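Local atomic coordinates of fucoxanthin chlorophyll a/c-binding protein Lhcq11 (Chaetoceros gracilis, PDB entry 6L4U), a protein that binds chlorophylls a and c and carotenoids including fucoxanthin, and probably serves as a light-harvesting antenna subunit in a diatom. Residues Gly159-His164 against Asn187-Leu192. Numbering follows the deposited sequence.
With KC1 (Chlorophyll c1), chain B.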
loop_
_atom_site.group_PDB
_atom_site.type_symbol
_atom_site.label_atom_id
_atom_site.label_comp_id
_atom_site.label_asym_id
_atom_site.label_seq_id
_atom_site.Cartn_x
_atom_site.Cartn_y
_atom_site.Cartn_z
ATOM N N GLY Y 159 -52.160 36.893 14.755
ATOM C CA GLY Y 159 -51.441 36.371 13.612
ATOM C C GLY Y 159 -52.341 35.717 12.589
ATOM O O GLY Y 159 -52.136 35.891 11.386
ATOM N N LEU Y 160 -53.354 34.975 13.042
ATOM C CA LEU Y 160 -54.315 34.396 12.108
ATOM C C LEU Y 160 -55.235 35.456 11.519
ATOM O O LEU Y 160 -55.790 35.253 10.434
ATOM C CB LEU Y 160 -55.129 33.300 12.791
ATOM C CG LEU Y 160 -54.353 32.025 13.109
ATOM C CD1 LEU Y 160 -55.214 31.059 13.901
ATOM C CD2 LEU Y 160 -53.861 31.380 11.822
ATOM N N ILE Y 161 -55.422 36.575 12.221
ATOM C CA ILE Y 161 -56.025 37.745 11.594
ATOM C C ILE Y 161 -55.136 38.261 10.474
ATOM O O ILE Y 161 -55.575 38.399 9.327
ATOM C CB ILE Y 161 -56.298 38.849 12.629
ATOM C CG1 ILE Y 161 -57.122 38.319 13.805
ATOM C CG2 ILE Y 161 -56.938 40.041 11.952
ATOM C CD1 ILE Y 161 -58.436 37.685 13.406
ATOM N N GLU Y 162 -53.868 38.535 10.787
ATOM C CA GLU Y 162 -52.960 39.120 9.809
ATOM C C GLU Y 162 -52.541 38.128 8.736
ATOM O O GLU Y 162 -52.113 38.551 7.657
ATOM C CB GLU Y 162 -51.734 39.689 10.513
ATOM C CG GLU Y 162 -52.006 41.002 11.216
ATOM C CD GLU Y 162 -50.760 41.591 11.822
ATOM O OE1 GLU Y 162 -49.790 40.835 11.999
ATOM O OE2 GLU Y 162 -50.749 42.804 12.116
ATOM N N PHE Y 163 -52.642 36.826 9.008
ATOM C CA PHE Y 163 -52.521 35.834 7.948
ATOM C C PHE Y 163 -53.678 35.962 6.969
ATOM O O PHE Y 163 -53.476 36.158 5.765
ATOM C CB PHE Y 163 -52.477 34.428 8.549
ATOM C CG PHE Y 163 -52.164 33.355 7.562
ATOM C CD1 PHE Y 163 -50.852 33.053 7.244
ATOM C CD2 PHE Y 163 -53.181 32.634 6.960
ATOM C CE1 PHE Y 163 -50.564 32.061 6.336
ATOM C CE2 PHE Y 163 -52.899 31.651 6.052
ATOM C CZ PHE Y 163 -51.594 31.359 5.741
ATOM N N HIS Y 164 -54.907 35.859 7.477
ATOM C CA HIS Y 164 -56.088 35.964 6.635
ATOM C C HIS Y 164 -56.368 37.392 6.187
ATOM O O HIS Y 164 -57.197 37.580 5.293
ATOM C CB HIS Y 164 -57.300 35.385 7.367
ATOM C CG HIS Y 164 -57.292 33.888 7.456
ATOM N ND1 HIS Y 164 -56.701 33.210 8.500
ATOM C CD2 HIS Y 164 -57.803 32.941 6.634
ATOM C CE1 HIS Y 164 -56.845 31.910 8.314
ATOM N NE2 HIS Y 164 -57.515 31.719 7.193
ATOM N N ASN Y 187 -58.155 46.404 4.603
ATOM C CA ASN Y 187 -57.951 45.494 5.749
ATOM C C ASN Y 187 -58.984 44.356 5.771
ATOM O O ASN Y 187 -59.855 44.288 6.640
ATOM C CB ASN Y 187 -57.959 46.308 7.056
ATOM C CG ASN Y 187 -57.441 45.534 8.283
ATOM O OD1 ASN Y 187 -57.646 44.331 8.448
ATOM N ND2 ASN Y 187 -56.759 46.257 9.161
ATOM N N MET Y 188 -58.899 43.479 4.776
ATOM C CA MET Y 188 -59.988 42.541 4.509
ATOM C C MET Y 188 -59.922 41.340 5.448
ATOM O O MET Y 188 -59.244 40.351 5.181
ATOM C CB MET Y 188 -59.960 42.092 3.054
ATOM C CG MET Y 188 -60.707 43.017 2.114
ATOM S SD MET Y 188 -61.240 42.186 0.607
ATOM C CE MET Y 188 -61.818 40.630 1.284
ATOM N N VAL Y 189 -60.639 41.438 6.565
ATOM C CA VAL Y 189 -61.059 40.296 7.379
ATOM C C VAL Y 189 -62.526 40.501 7.747
ATOM O O VAL Y 189 -62.905 41.584 8.215
ATOM C CB VAL Y 189 -60.177 40.099 8.628
ATOM C CG1 VAL Y 189 -58.877 39.405 8.276
ATOM C CG2 VAL Y 189 -59.855 41.432 9.281
ATOM N N PRO Y 190 -63.397 39.517 7.514
ATOM C CA PRO Y 190 -64.828 39.719 7.787
ATOM C C PRO Y 190 -65.162 39.467 9.251
ATOM O O PRO Y 190 -64.906 38.387 9.790
ATOM C CB PRO Y 190 -65.510 38.701 6.867
ATOM C CG PRO Y 190 -64.496 37.640 6.652
ATOM C CD PRO Y 190 -63.149 38.297 6.730
ATOM N N GLY Y 191 -65.744 40.474 9.894
ATOM C CA GLY Y 191 -66.215 40.370 11.256
ATOM C C GLY Y 191 -65.400 41.141 12.272
ATOM O O GLY Y 191 -65.902 41.406 13.370
ATOM N N LEU Y 192 -64.158 41.507 11.946
ATOM C CA LEU Y 192 -63.367 42.287 12.891
ATOM C C LEU Y 192 -63.746 43.762 12.844
ATOM O O LEU Y 192 -63.607 44.469 13.849
ATOM C CB LEU Y 192 -61.872 42.087 12.619
ATOM C CG LEU Y 192 -60.851 42.627 13.628
ATOM C CD1 LEU Y 192 -59.708 41.652 13.770
ATOM C CD2 LEU Y 192 -60.294 43.986 13.216
HETATM N NB KC1 B . -48.207 39.934 12.452
HETATM N ND KC1 B . -47.681 43.962 12.375
HETATM C C1A KC1 B . -47.132 42.737 9.482
HETATM C C1B KC1 B . -47.826 39.060 11.529
HETATM C C1C KC1 B . -48.743 41.281 15.144
HETATM C C1D KC1 B . -47.781 45.051 13.301
HETATM C C2A KC1 B . -46.861 42.229 8.078
HETATM C C2B KC1 B . -47.637 37.665 11.998
HETATM C C2C KC1 B . -49.268 41.729 16.455
HETATM C C2D KC1 B . -47.507 46.394 12.748
HETATM C C3A KC1 B . -47.074 40.739 8.221
HETATM C C3B KC1 B . -48.006 37.775 13.425
HETATM C C3C KC1 B . -49.079 43.190 16.407
HETATM C C3D KC1 B . -47.219 46.031 11.333
HETATM C C4A KC1 B . -47.355 40.676 9.679
HETATM C C4B KC1 B . -48.344 39.225 13.583
HETATM C C4C KC1 B . -48.464 43.389 15.068
HETATM C C4D KC1 B . -47.337 44.653 11.220
HETATM C CAA KC1 B . -45.409 42.456 7.600
HETATM C CAB KC1 B . -48.018 36.674 14.427
HETATM C CAC KC1 B . -49.421 44.215 17.459
HETATM C CAD KC1 B . -46.848 46.566 10.003
HETATM C CBA KC1 B . -44.339 41.408 7.921
HETATM C CBB KC1 B . -47.550 36.782 15.657
HETATM C CBC KC1 B . -48.182 44.398 18.305
HETATM C CBD KC1 B . -46.743 45.440 9.054
HETATM C CED KC1 B . -49.032 44.600 6.180
HETATM C CGA KC1 B . -43.726 41.541 9.294
HETATM C CGD KC1 B . -47.616 45.701 7.867
HETATM C CHA KC1 B . -47.079 44.207 9.838
HETATM C CHB KC1 B . -47.542 39.445 10.146
HETATM C CHC KC1 B . -48.778 39.841 14.846
HETATM C CHD KC1 B . -48.134 44.778 14.692
HETATM C CMA KC1 B . -48.342 40.343 7.476
HETATM C CMB KC1 B . -47.193 36.455 11.222
HETATM C CMC KC1 B . -49.853 40.896 17.562
HETATM C CMD KC1 B . -47.487 47.791 13.291
HETATM N NA KC1 B . -47.383 41.827 10.357
HETATM N NC KC1 B . -48.285 42.259 14.339
HETATM O O1A KC1 B . -44.333 41.178 10.285
HETATM O O1D KC1 B . -47.397 46.649 7.135
HETATM O O2A KC1 B . -42.380 42.068 9.446
HETATM O O2D KC1 B . -48.722 44.831 7.544
HETATM O OBD KC1 B . -46.654 47.802 9.726
HETATM MG MG KC1 B . -48.081 41.969 12.307
#
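Ile161 carries this apolar contact between helix 148-171 and the loop that follows it. From its CB, branch CG2 stands anti to the backbone N and meets CD1 of Leu192 at 3.7 Å, with CG2 of Val189 farther off at 4.2 Å. The other branch, CG1, lies beside the backbone N and carries CD1 to the same Leu192 methyl, so one leucine methyl lies against both branch methyls of the isoleucine, CG2 the closer, the two side chains crossing obliquely. Val189 crosses Ile161 at about a right angle; its CG1, anti to its own carbonyl carbon, lies against the helix backbone, 3.6 Å from Ile161 O and 3.8 Å from His164 C. No hydrogen bond joins the segments. Within the helix, Leu160 O accepts from both His164 N and His164 ND1; the ND1 bond, 3.0 Å long, lies in the imidazole and carbonyl planes. It fixes the ring's rotation and leaves His164 NE2 to ligate the magnesium of a second chlorophyll c1, while CD2 of Phe163 lies over one face of the ring, offset toward its rim. Glu162, pointing away from the loop, binds the magnesium of chlorophyll c1 through OE1 at 2.1 Å; its OE2 makes a weak hydrogen bond to Lys101 of helix 89-115. The loop leading on to helix 208-230 packs along helix 148-171, Met188 and Pro190 also touching Phe168 one turn further on.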